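Lactose Operon Repressor (Escherichia coli, PDB 1JYE) probably represses the lactose operon by binding its operator DNA, an affinity lowered by inducer bound between the two subdomains of the core. Local coordinates at residues L148-S151 / P155-S158; T167-E172 / L319-V324; A183-P188 / D247-G252; G187-V192 / L196-W201. The protein carries 1 engineered substitution. All blocks are in the same frame, centred on the assembly; numbering follows the deposited sequence.

Interactions 1 and 3 are buried, interaction 2 lies at the surface, and interaction 4 is only partly buried. Interactions 3 and 4 share Gly187 and Pro188, where strand 182-186 runs out into the loop before helix 192-207. Interaction 4 also meets the other two: Leu196 and Val192 pack on 148-151 of interaction 1, and Thr167 of interaction 2 lies against Trp201. The chemistry follows the place. Interaction 3 joins strand to helix by thioether and methyl packing. Interaction 2 rests one leucine on the peptide backbone of 319-324. Interaction 1 adds a water bridge within its loop, and interaction 4 has a direct backbone bond at the start of a helix.

Interaction 1: L148-S151 / P155-S158; sequences LDVS and PINS
Val150 carries the apolar part of this contact through one methyl, CG2. It meets Ile156 tip to tip, with Val150 CG2 4.1 Å from Ile156 CD1. The same methyl approaches Ser158 more closely, with Val150 CG2 3.7 Å from Ser158 CB. The valine torsion explains this double use: chi1 of -68° sets CG1 anti to the carbonyl carbon and places CG2 between backbone N and carbonyl carbon, facing the other segment. All three residues are buried, and Ala133 of helix 130-139 also packs on Val150.

The polar part runs through a water. The water donates to Ser151 O at 2.8 Å. The same water accepts from Ser158 OG at 2.6 Å. A backbone carbonyl and a hydroxyl are thus joined where the two segments do not bond directly. Ser158 OG has a second partner, Asn316 ND2, so the hydroxyl is held from the neighbouring strand 316-324 as well.

The two segments are limbs of the loop between strand 145-147 of one parallel sheet and strand 158-161 of the three-stranded mixed sheet. This is consistent with the first crossover between the two subdomains of the periplasmic-binding-protein fold.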
loop_
_atom_site.group_PDB
_atom_site.type_symbol
_atom_site.label_atom_id
_atom_site.label_comp_id
_atom_site.label_asym_id
_atom_site.label_seq_id
_atom_site.Cartn_x
_atom_site.Cartn_y
_atom_site.Cartn_z
ATOM N N LEU A 148 -13.087 -8.288 11.019
ATOM C CA LEU A 148 -11.697 -8.669 10.783
ATOM C C LEU A 148 -10.668 -7.928 11.640
ATOM O O LEU A 148 -9.470 -8.204 11.548
ATOM C CB LEU A 148 -11.354 -8.469 9.302
ATOM C CG LEU A 148 -12.302 -9.114 8.286
ATOM C CD1 LEU A 148 -11.773 -8.882 6.866
ATOM C CD2 LEU A 148 -12.430 -10.609 8.576
ATOM N N ASP A 149 -11.117 -6.992 12.471
ATOM C CA ASP A 149 -10.189 -6.234 13.313
ATOM C C ASP A 149 -10.788 -6.032 14.697
ATOM O O ASP A 149 -11.209 -4.930 15.060
ATOM C CB ASP A 149 -9.886 -4.873 12.681
ATOM C CG ASP A 149 -8.626 -4.233 13.241
ATOM O OD1 ASP A 149 -8.103 -4.717 14.271
ATOM O OD2 ASP A 149 -8.159 -3.238 12.649
ATOM N N VAL A 150 -10.818 -7.115 15.461
ATOM C CA VAL A 150 -11.375 -7.114 16.808
ATOM C C VAL A 150 -10.584 -8.097 17.662
ATOM O O VAL A 150 -9.644 -8.734 17.184
ATOM C CB VAL A 150 -12.846 -7.591 16.795
ATOM C CG1 VAL A 150 -13.723 -6.580 16.092
ATOM C CG2 VAL A 150 -12.948 -8.951 16.088
ATOM N N SER A 151 -10.963 -8.203 18.930
ATOM C CA SER A 151 -10.332 -9.159 19.827
ATOM C C SER A 151 -11.044 -10.472 19.542
ATOM O O SER A 151 -12.213 -10.469 19.163
ATOM C CB SER A 151 -10.574 -8.770 21.285
ATOM O OG SER A 151 -10.290 -9.862 22.140
ATOM N N PRO A 155 -17.837 -11.656 21.410
ATOM C CA PRO A 155 -18.884 -12.569 20.941
ATOM C C PRO A 155 -19.603 -12.201 19.647
ATOM O O PRO A 155 -20.820 -12.003 19.636
ATOM C CB PRO A 155 -19.836 -12.625 22.129
ATOM C CG PRO A 155 -19.776 -11.225 22.637
ATOM C CD PRO A 155 -18.285 -10.933 22.615
ATOM N N ILE A 156 -18.842 -12.110 18.561
ATOM C CA ILE A 156 -19.391 -11.805 17.245
ATOM C C ILE A 156 -18.672 -12.709 16.251
ATOM O O ILE A 156 -17.760 -13.438 16.635
ATOM C CB ILE A 156 -19.168 -10.312 16.863
ATOM C CG1 ILE A 156 -17.717 -9.890 17.127
ATOM C CG2 ILE A 156 -20.099 -9.428 17.681
ATOM C CD1 ILE A 156 -16.699 -10.486 16.191
ATOM N N ASN A 157 -19.083 -12.680 14.986
ATOM C CA ASN A 157 -18.423 -13.500 13.972
ATOM C C ASN A 157 -17.165 -12.762 13.554
ATOM O O ASN A 157 -17.224 -11.583 13.204
ATOM C CB ASN A 157 -19.334 -13.700 12.759
ATOM C CG ASN A 157 -20.586 -14.479 13.099
ATOM O OD1 ASN A 157 -20.529 -15.478 13.811
ATOM N ND2 ASN A 157 -21.724 -14.032 12.581
ATOM N N SER A 158 -16.026 -13.445 13.586
ATOM C CA SER A 158 -14.777 -12.789 13.233
ATOM C C SER A 158 -13.674 -13.731 12.783
ATOM O O SER A 158 -13.737 -14.940 12.986
ATOM C CB SER A 158 -14.261 -11.997 14.438
ATOM O OG SER A 158 -13.974 -12.874 15.522
HETATM O O HOH W 1 -14.265 -12.048 17.979
#

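Interaction 2: T167-E172 / L319-V324; sequences TRLGVE and LPVSLV
Leu169 reaches from helix 163-177 to the peptide backbone at Ser322 and Leu323. Leu169 CA and Leu323 CA, 6.3 Å apart, are the closest pair of CA atoms between the segments. CB leaves the helix toward the other segment. From there CG stands anti to the carbonyl carbon, beside the backbone N (chi1 -77°), and the side chain forks over the strand. CG itself is only the branch point; the methyls do the touching.

CD1 takes most of the contact. It sits against the peptide that joins Ser322 to Leu323. Leu169 CD1 is 3.7 Å from Leu323 N and 3.8 Å from Ser322 C. Leu169 CD1 also meets Val321 CG2 at 4.2 Å. CD2 turns to the next residue, where Leu169 CD2 lies 4.2 Å from Leu323 CB. Ile289 of strand 288-290 touches Leu169, Val321 and Leu323, so it adds a third wall to the leucine's site.

The charged residues of the helix bond along it. Arg168 NH1 forms a salt bridge with Glu172 OE2 at 3.1 Å, one turn on. The carboxylate oxygen lies in the guanidinium plane, but the guanidinium comes from 53° above the carboxylate plane.

The contact between the segments is therefore van der Waals throughout. Methyls on a peptide give close packing but little directional restraint. Directional hold on 319-324 probably comes from its sheet bonds, such as the backbone bond of Ser322 with Lys290.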
loop_
_atom_site.group_PDB
_atom_site.type_symbol
_atom_site.label_atom_id
_atom_site.label_comp_id
_atom_site.label_asym_id
_atom_site.label_seq_id
_atom_site.Cartn_x
_atom_site.Cartn_y
_atom_site.Cartn_z
ATOM N N THR A 167 3.266 -12.051 18.874
ATOM C CA THR A 167 4.059 -11.363 19.879
ATOM C C THR A 167 5.033 -12.321 20.561
ATOM O O THR A 167 6.167 -11.952 20.852
ATOM C CB THR A 167 3.148 -10.670 20.926
ATOM O OG1 THR A 167 2.268 -11.633 21.524
ATOM C CG2 THR A 167 2.314 -9.581 20.255
ATOM N N ARG A 168 4.599 -13.554 20.800
ATOM C CA ARG A 168 5.473 -14.538 21.428
ATOM C C ARG A 168 6.661 -14.823 20.509
ATOM O O ARG A 168 7.802 -14.879 20.957
ATOM C CB ARG A 168 4.716 -15.838 21.702
ATOM C CG ARG A 168 5.602 -16.967 22.232
ATOM C CD ARG A 168 4.802 -18.251 22.381
ATOM N NE ARG A 168 4.196 -18.642 21.113
ATOM C CZ ARG A 168 4.863 -19.147 20.081
ATOM N NH1 ARG A 168 6.173 -19.339 20.153
ATOM N NH2 ARG A 168 4.219 -19.432 18.960
ATOM N N LEU A 169 6.388 -14.990 19.220
ATOM C CA LEU A 169 7.451 -15.271 18.258
ATOM C C LEU A 169 8.523 -14.188 18.257
ATOM O O LEU A 169 9.715 -14.492 18.255
ATOM C CB LEU A 169 6.872 -15.419 16.846
ATOM C CG LEU A 169 6.172 -16.741 16.524
ATOM C CD1 LEU A 169 5.436 -16.626 15.197
ATOM C CD2 LEU A 169 7.201 -17.864 16.479
ATOM N N GLY A 170 8.094 -12.928 18.259
ATOM C CA GLY A 170 9.038 -11.825 18.257
ATOM C C GLY A 170 9.862 -11.785 19.529
ATOM O O GLY A 170 11.084 -11.652 19.486
ATOM N N VAL A 171 9.192 -11.903 20.670
ATOM C CA VAL A 171 9.888 -11.879 21.950
ATOM C C VAL A 171 10.843 -13.060 22.099
ATOM O O VAL A 171 12.011 -12.880 22.444
ATOM C CB VAL A 171 8.889 -11.900 23.132
ATOM C CG1 VAL A 171 9.640 -12.095 24.448
ATOM C CG2 VAL A 171 8.103 -10.594 23.169
ATOM N N GLU A 172 10.353 -14.266 21.837
ATOM C CA GLU A 172 11.194 -15.450 21.981
ATOM C C GLU A 172 12.390 -15.457 21.040
ATOM O O GLU A 172 13.454 -15.972 21.386
ATOM C CB GLU A 172 10.353 -16.720 21.815
ATOM C CG GLU A 172 9.421 -16.934 23.006
ATOM C CD GLU A 172 8.659 -18.241 22.972
ATOM O OE1 GLU A 172 7.993 -18.545 23.983
ATOM O OE2 GLU A 172 8.713 -18.960 21.952
ATOM N N LEU A 319 -6.309 -17.085 12.698
ATOM C CA LEU A 319 -5.421 -17.490 11.616
ATOM C C LEU A 319 -3.998 -17.482 12.143
ATOM O O LEU A 319 -3.617 -16.613 12.925
ATOM C CB LEU A 319 -5.527 -16.530 10.432
ATOM C CG LEU A 319 -6.857 -16.502 9.680
ATOM C CD1 LEU A 319 -6.772 -15.477 8.554
ATOM C CD2 LEU A 319 -7.165 -17.882 9.121
ATOM N N PRO A 320 -3.186 -18.456 11.717
ATOM C CA PRO A 320 -1.800 -18.521 12.176
ATOM C C PRO A 320 -0.898 -17.446 11.577
ATOM O O PRO A 320 -1.220 -16.836 10.553
ATOM C CB PRO A 320 -1.370 -19.923 11.755
ATOM C CG PRO A 320 -2.122 -20.115 10.468
ATOM C CD PRO A 320 -3.502 -19.583 10.821
ATOM N N VAL A 321 0.222 -17.214 12.248
ATOM C CA VAL A 321 1.232 -16.267 11.800
ATOM C C VAL A 321 2.549 -17.016 11.938
ATOM O O VAL A 321 2.602 -18.081 12.560
ATOM C CB VAL A 321 1.274 -14.985 12.673
ATOM C CG1 VAL A 321 -0.052 -14.240 12.561
ATOM C CG2 VAL A 321 1.573 -15.342 14.135
ATOM N N SER A 322 3.609 -16.479 11.352
ATOM C CA SER A 322 4.907 -17.128 11.436
ATOM C C SER A 322 6.016 -16.094 11.464
ATOM O O SER A 322 5.819 -14.941 11.078
ATOM C CB SER A 322 5.107 -18.074 10.247
ATOM O OG SER A 322 5.120 -17.361 9.024
ATOM N N LEU A 323 7.181 -16.513 11.942
ATOM C CA LEU A 323 8.344 -15.644 12.021
ATOM C C LEU A 323 9.161 -15.792 10.746
ATOM O O LEU A 323 9.465 -16.906 10.323
ATOM C CB LEU A 323 9.211 -16.037 13.218
ATOM C CG LEU A 323 10.583 -15.371 13.358
ATOM C CD1 LEU A 323 10.407 -13.897 13.692
ATOM C CD2 LEU A 323 11.378 -16.076 14.460
ATOM N N VAL A 324 9.506 -14.664 10.136
ATOM C CA VAL A 324 10.311 -14.668 8.919
ATOM C C VAL A 324 11.662 -14.090 9.316
ATOM O O VAL A 324 11.787 -12.889 9.544
ATOM C CB VAL A 324 9.676 -13.786 7.823
ATOM C CG1 VAL A 324 10.546 -13.806 6.574
ATOM C CG2 VAL A 324 8.271 -14.283 7.506
#

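Interaction 3: A183-P188 / D247-G252; sequences ALLAGP and DQMALG
Met249 reaches from helix 247-259 to the end of strand 182-186, and it has the largest buried area in the contact. Its CG stands anti to the carbonyl carbon, and the chain runs nearly straight through chi2 before bending at chi3 (-71°). The bend lays the methyl against the backbone where the strand gives way to loop. There Met249 CE is 3.8 Å from Gly187 CA. Met249 CE is also 3.8 Å from Ala186 O. The sulfur follows just behind, with Met249 SD 4.0 Å from Ala186 O.

Leu185 is the second main residue. It points at the helix and meets the root of the methionine, not its tip: Leu185 CD2 is 4.3 Å from Met249 CB. The leucine thus packs at one end of the methionine side chain, and the backbone at Ala186 and Gly187 at the other.

Gly187 is the third. It has no side chain, and the methionine methyl rests directly on its CA. All of these residues are buried, and the joint is van der Waals packing, partly against the carbonyl of Ala186.

Around the contact, Val244 of strand 241-244 touches both Leu185 and Met249. Helix 222-234 closes in with Gln228 on Leu185 and Ser224 on Met249. Strand 182-186 lies between 214-217 and 241-244 in a parallel sheet. Helix 247-259 packs over one face of it, while Leu184 on the opposite face meets helix 192-207. Helix 247-259 also reaches the dimer interface, where Gln248 NE2 bonds Asp278 OD2 of the second subunit.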
loop_
_atom_site.group_PDB
_atom_site.type_symbol
_atom_site.label_atom_id
_atom_site.label_comp_id
_atom_site.label_asym_id
_atom_site.label_seq_id
_atom_site.Cartn_x
_atom_site.Cartn_y
_atom_site.Cartn_z
ATOM N N ALA A 183 13.414 -2.539 23.536
ATOM C CA ALA A 183 12.497 -1.412 23.490
ATOM C C ALA A 183 11.309 -1.801 22.620
ATOM O O ALA A 183 11.442 -2.622 21.709
ATOM C CB ALA A 183 13.190 -0.177 22.915
ATOM N N LEU A 184 10.152 -1.219 22.915
ATOM C CA LEU A 184 8.933 -1.501 22.170
ATOM C C LEU A 184 8.424 -0.263 21.450
ATOM O O LEU A 184 8.430 0.832 22.007
ATOM C CB LEU A 184 7.828 -1.985 23.115
ATOM C CG LEU A 184 8.145 -3.138 24.071
ATOM C CD1 LEU A 184 6.912 -3.429 24.931
ATOM C CD2 LEU A 184 8.560 -4.368 23.286
ATOM N N LEU A 185 7.993 -0.436 20.205
ATOM C CA LEU A 185 7.424 0.669 19.442
ATOM C C LEU A 185 6.061 0.168 18.994
ATOM O O LEU A 185 5.946 -0.578 18.019
ATOM C CB LEU A 185 8.290 1.025 18.228
ATOM C CG LEU A 185 7.688 2.094 17.303
ATOM C CD1 LEU A 185 7.248 3.312 18.111
ATOM C CD2 LEU A 185 8.719 2.492 16.257
ATOM N N ALA A 186 5.035 0.577 19.731
ATOM C CA ALA A 186 3.667 0.152 19.468
ATOM C C ALA A 186 2.968 0.949 18.383
ATOM O O ALA A 186 3.397 2.045 18.021
ATOM C CB ALA A 186 2.853 0.232 20.763
ATOM N N GLY A 187 1.889 0.373 17.865
ATOM C CA GLY A 187 1.090 1.053 16.863
ATOM C C GLY A 187 0.189 2.007 17.628
ATOM O O GLY A 187 0.249 2.044 18.858
ATOM N N PRO A 188 -0.659 2.787 16.945
ATOM C CA PRO A 188 -1.546 3.724 17.640
ATOM C C PRO A 188 -2.506 2.970 18.556
ATOM O O PRO A 188 -3.266 2.116 18.106
ATOM C CB PRO A 188 -2.243 4.450 16.491
ATOM C CG PRO A 188 -2.284 3.406 15.408
ATOM C CD PRO A 188 -0.913 2.785 15.493
ATOM N N ASP A 247 5.939 -3.304 9.728
ATOM C CA ASP A 247 7.133 -3.150 8.918
ATOM C C ASP A 247 7.462 -1.718 8.524
ATOM O O ASP A 247 8.631 -1.347 8.471
ATOM C CB ASP A 247 7.035 -4.037 7.673
ATOM C CG ASP A 247 7.060 -5.518 8.011
ATOM O OD1 ASP A 247 7.458 -5.867 9.148
ATOM O OD2 ASP A 247 6.695 -6.336 7.142
ATOM N N GLN A 248 6.447 -0.907 8.253
ATOM C CA GLN A 248 6.709 0.474 7.876
ATOM C C GLN A 248 7.322 1.259 9.030
ATOM O O GLN A 248 8.259 2.023 8.826
ATOM C CB GLN A 248 5.429 1.136 7.377
ATOM C CG GLN A 248 5.031 0.655 5.991
ATOM C CD GLN A 248 3.591 0.959 5.668
ATOM O OE1 GLN A 248 2.681 0.340 6.214
ATOM N NE2 GLN A 248 3.372 1.926 4.783
ATOM N N MET A 249 6.809 1.080 10.243
ATOM C CA MET A 249 7.410 1.789 11.363
ATOM C C MET A 249 8.814 1.236 11.580
ATOM O O MET A 249 9.713 1.962 11.997
ATOM C CB MET A 249 6.573 1.628 12.638
ATOM C CG MET A 249 5.249 2.364 12.579
ATOM S SD MET A 249 4.468 2.495 14.196
ATOM C CE MET A 249 3.984 0.847 14.455
ATOM N N ALA A 250 9.006 -0.048 11.287
ATOM C CA ALA A 250 10.325 -0.660 11.451
ATOM C C ALA A 250 11.306 -0.020 10.476
ATOM O O ALA A 250 12.473 0.183 10.804
ATOM C CB ALA A 250 10.257 -2.170 11.221
ATOM N N LEU A 251 10.832 0.288 9.272
ATOM C CA LEU A 251 11.677 0.928 8.268
ATOM C C LEU A 251 12.164 2.262 8.831
ATOM O O LEU A 251 13.340 2.618 8.699
ATOM C CB LEU A 251 10.880 1.175 6.983
ATOM C CG LEU A 251 11.601 1.962 5.878
ATOM C CD1 LEU A 251 12.700 1.106 5.262
ATOM C CD2 LEU A 251 10.592 2.368 4.814
ATOM N N GLY A 252 11.246 2.995 9.453
ATOM C CA GLY A 252 11.586 4.277 10.040
ATOM C C GLY A 252 12.602 4.112 11.156
ATOM O O GLY A 252 13.550 4.884 11.259
#

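Interaction 4: G187-V192 / L196-W201; sequences GPLSSV and LRLAGW
Val192 and Leu196 form the tight end of this contact. Leu196 N donates to Val192 O at 2.9 Å, with an N-H...O angle of 168°. This is the first-turn bond of helix 192-207. The leucine side chain folds back over the same carbonyl: Leu196 CG is only 3.3 Å from Val192 O. The two side chains then lie alongside each other and point the same way, with Val192 CG2 4.1 Å from Leu196 CD1. Val192 has CG2 opposite its backbone N, which turns that methyl toward the leucine. Beyond the pair, buried Val192 packs on Asp149 and Leu196 on His163. With an alanine in place of Leu196, Val192 CG2 would probably lose its companion, and a gap is likely to open beside Ser151 and His163.

The other end is looser, a methyl-only contact between two partly exposed leucines. Leu189 crosses Leu198 at about a right angle. Both methyls of Leu189 approach Leu198 CD2, and Leu189 CD2 is the nearer to Leu198 CD2 at 3.8 Å. Leu198 is also backed by Leu184 and Ala186 of strand 182-186.

Leu189 sits within a type I beta turn from Pro188 to Ser191, closed by Ser191 N to Pro188 O at 2.9 Å. Ser191 then takes the N-cap position, its OG making weak bonds to Ser193 N and Ala194 N. Arg197 NH1 bonds Ala245 O and a glycerol probably left from crystallisation. A strand, a turn and a capped helix are consistent with the beta-alpha loops that line the inducer cleft in this family.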
loop_
_atom_site.group_PDB
_atom_site.type_symbol
_atom_site.label_atom_id
_atom_site.label_comp_id
_atom_site.label_asym_id
_atom_site.label_seq_id
_atom_site.Cartn_x
_atom_site.Cartn_y
_atom_site.Cartn_z
ATOM N N GLY A 187 1.889 0.373 17.865
ATOM C CA GLY A 187 1.090 1.053 16.863
ATOM C C GLY A 187 0.189 2.007 17.628
ATOM O O GLY A 187 0.249 2.044 18.858
ATOM N N PRO A 188 -0.659 2.787 16.945
ATOM C CA PRO A 188 -1.546 3.724 17.640
ATOM C C PRO A 188 -2.506 2.970 18.556
ATOM O O PRO A 188 -3.266 2.116 18.106
ATOM C CB PRO A 188 -2.243 4.450 16.491
ATOM C CG PRO A 188 -2.284 3.406 15.408
ATOM C CD PRO A 188 -0.913 2.785 15.493
ATOM N N LEU A 189 -2.474 3.288 19.846
ATOM C CA LEU A 189 -3.322 2.573 20.790
ATOM C C LEU A 189 -4.823 2.768 20.625
ATOM O O LEU A 189 -5.608 2.164 21.348
ATOM C CB LEU A 189 -2.883 2.877 22.228
ATOM C CG LEU A 189 -1.437 2.447 22.509
ATOM C CD1 LEU A 189 -1.143 2.621 23.994
ATOM C CD2 LEU A 189 -1.222 0.987 22.093
ATOM N N SER A 190 -5.229 3.598 19.666
ATOM C CA SER A 190 -6.651 3.791 19.411
ATOM C C SER A 190 -7.135 2.552 18.655
ATOM O O SER A 190 -8.336 2.284 18.574
ATOM C CB SER A 190 -6.878 5.042 18.559
ATOM O OG SER A 190 -6.118 4.977 17.366
ATOM N N SER A 191 -6.180 1.797 18.115
ATOM C CA SER A 191 -6.465 0.579 17.356
ATOM C C SER A 191 -6.377 -0.688 18.202
ATOM O O SER A 191 -5.353 -0.947 18.831
ATOM C CB SER A 191 -5.485 0.453 16.188
ATOM O OG SER A 191 -5.389 -0.893 15.752
ATOM N N VAL A 192 -7.440 -1.486 18.193
ATOM C CA VAL A 192 -7.454 -2.727 18.961
ATOM C C VAL A 192 -6.280 -3.635 18.569
ATOM O O VAL A 192 -5.702 -4.306 19.421
ATOM C CB VAL A 192 -8.801 -3.485 18.783
ATOM C CG1 VAL A 192 -8.984 -3.917 17.340
ATOM C CG2 VAL A 192 -8.847 -4.689 19.712
ATOM N N LEU A 196 -3.636 -5.122 21.284
ATOM C CA LEU A 196 -3.418 -6.550 21.502
ATOM C C LEU A 196 -1.944 -6.889 21.314
ATOM O O LEU A 196 -1.380 -7.699 22.058
ATOM C CB LEU A 196 -4.266 -7.375 20.531
ATOM C CG LEU A 196 -5.780 -7.319 20.744
ATOM C CD1 LEU A 196 -6.484 -8.001 19.573
ATOM C CD2 LEU A 196 -6.139 -7.996 22.065
ATOM N N ARG A 197 -1.321 -6.262 20.322
ATOM C CA ARG A 197 0.090 -6.495 20.033
ATOM C C ARG A 197 0.972 -6.008 21.185
ATOM O O ARG A 197 1.877 -6.718 21.627
ATOM C CB ARG A 197 0.464 -5.782 18.726
ATOM C CG ARG A 197 1.820 -6.152 18.127
ATOM C CD ARG A 197 1.829 -5.776 16.637
ATOM N NE ARG A 197 0.717 -6.441 15.963
ATOM C CZ ARG A 197 0.205 -6.091 14.786
ATOM N NH1 ARG A 197 0.699 -5.061 14.107
ATOM N NH2 ARG A 197 -0.829 -6.764 14.297
ATOM N N LEU A 198 0.702 -4.807 21.684
ATOM C CA LEU A 198 1.499 -4.269 22.781
ATOM C C LEU A 198 1.316 -5.108 24.048
ATOM O O LEU A 198 2.287 -5.407 24.743
ATOM C CB LEU A 198 1.117 -2.809 23.057
ATOM C CG LEU A 198 1.863 -2.116 24.207
ATOM C CD1 LEU A 198 3.369 -2.216 23.993
ATOM C CD2 LEU A 198 1.426 -0.656 24.284
ATOM N N ALA A 199 0.077 -5.493 24.342
ATOM C CA ALA A 199 -0.193 -6.300 25.533
ATOM C C ALA A 199 0.538 -7.631 25.431
ATOM O O ALA A 199 1.064 -8.144 26.423
ATOM C CB ALA A 199 -1.691 -6.533 25.685
ATOM N N GLY A 200 0.563 -8.185 24.222
ATOM C CA GLY A 200 1.239 -9.449 23.995
ATOM C C GLY A 200 2.731 -9.352 24.229
ATOM O O GLY A 200 3.312 -10.231 24.869
ATOM N N TRP A 201 3.365 -8.303 23.705
ATOM C CA TRP A 201 4.797 -8.145 23.913
ATOM C C TRP A 201 5.097 -8.116 25.403
ATOM O O TRP A 201 6.021 -8.778 25.865
ATOM C CB TRP A 201 5.325 -6.852 23.296
ATOM C CG TRP A 201 5.415 -6.887 21.816
ATOM C CD1 TRP A 201 5.634 -7.981 21.033
ATOM C CD2 TRP A 201 5.364 -5.762 20.937
ATOM N NE1 TRP A 201 5.727 -7.605 19.712
ATOM C CE2 TRP A 201 5.564 -6.248 19.627
ATOM C CE3 TRP A 201 5.171 -4.389 21.129
ATOM C CZ2 TRP A 201 5.578 -5.405 18.510
ATOM C CZ3 TRP A 201 5.184 -3.550 20.019
ATOM C CH2 TRP A 201 5.388 -4.064 18.727
#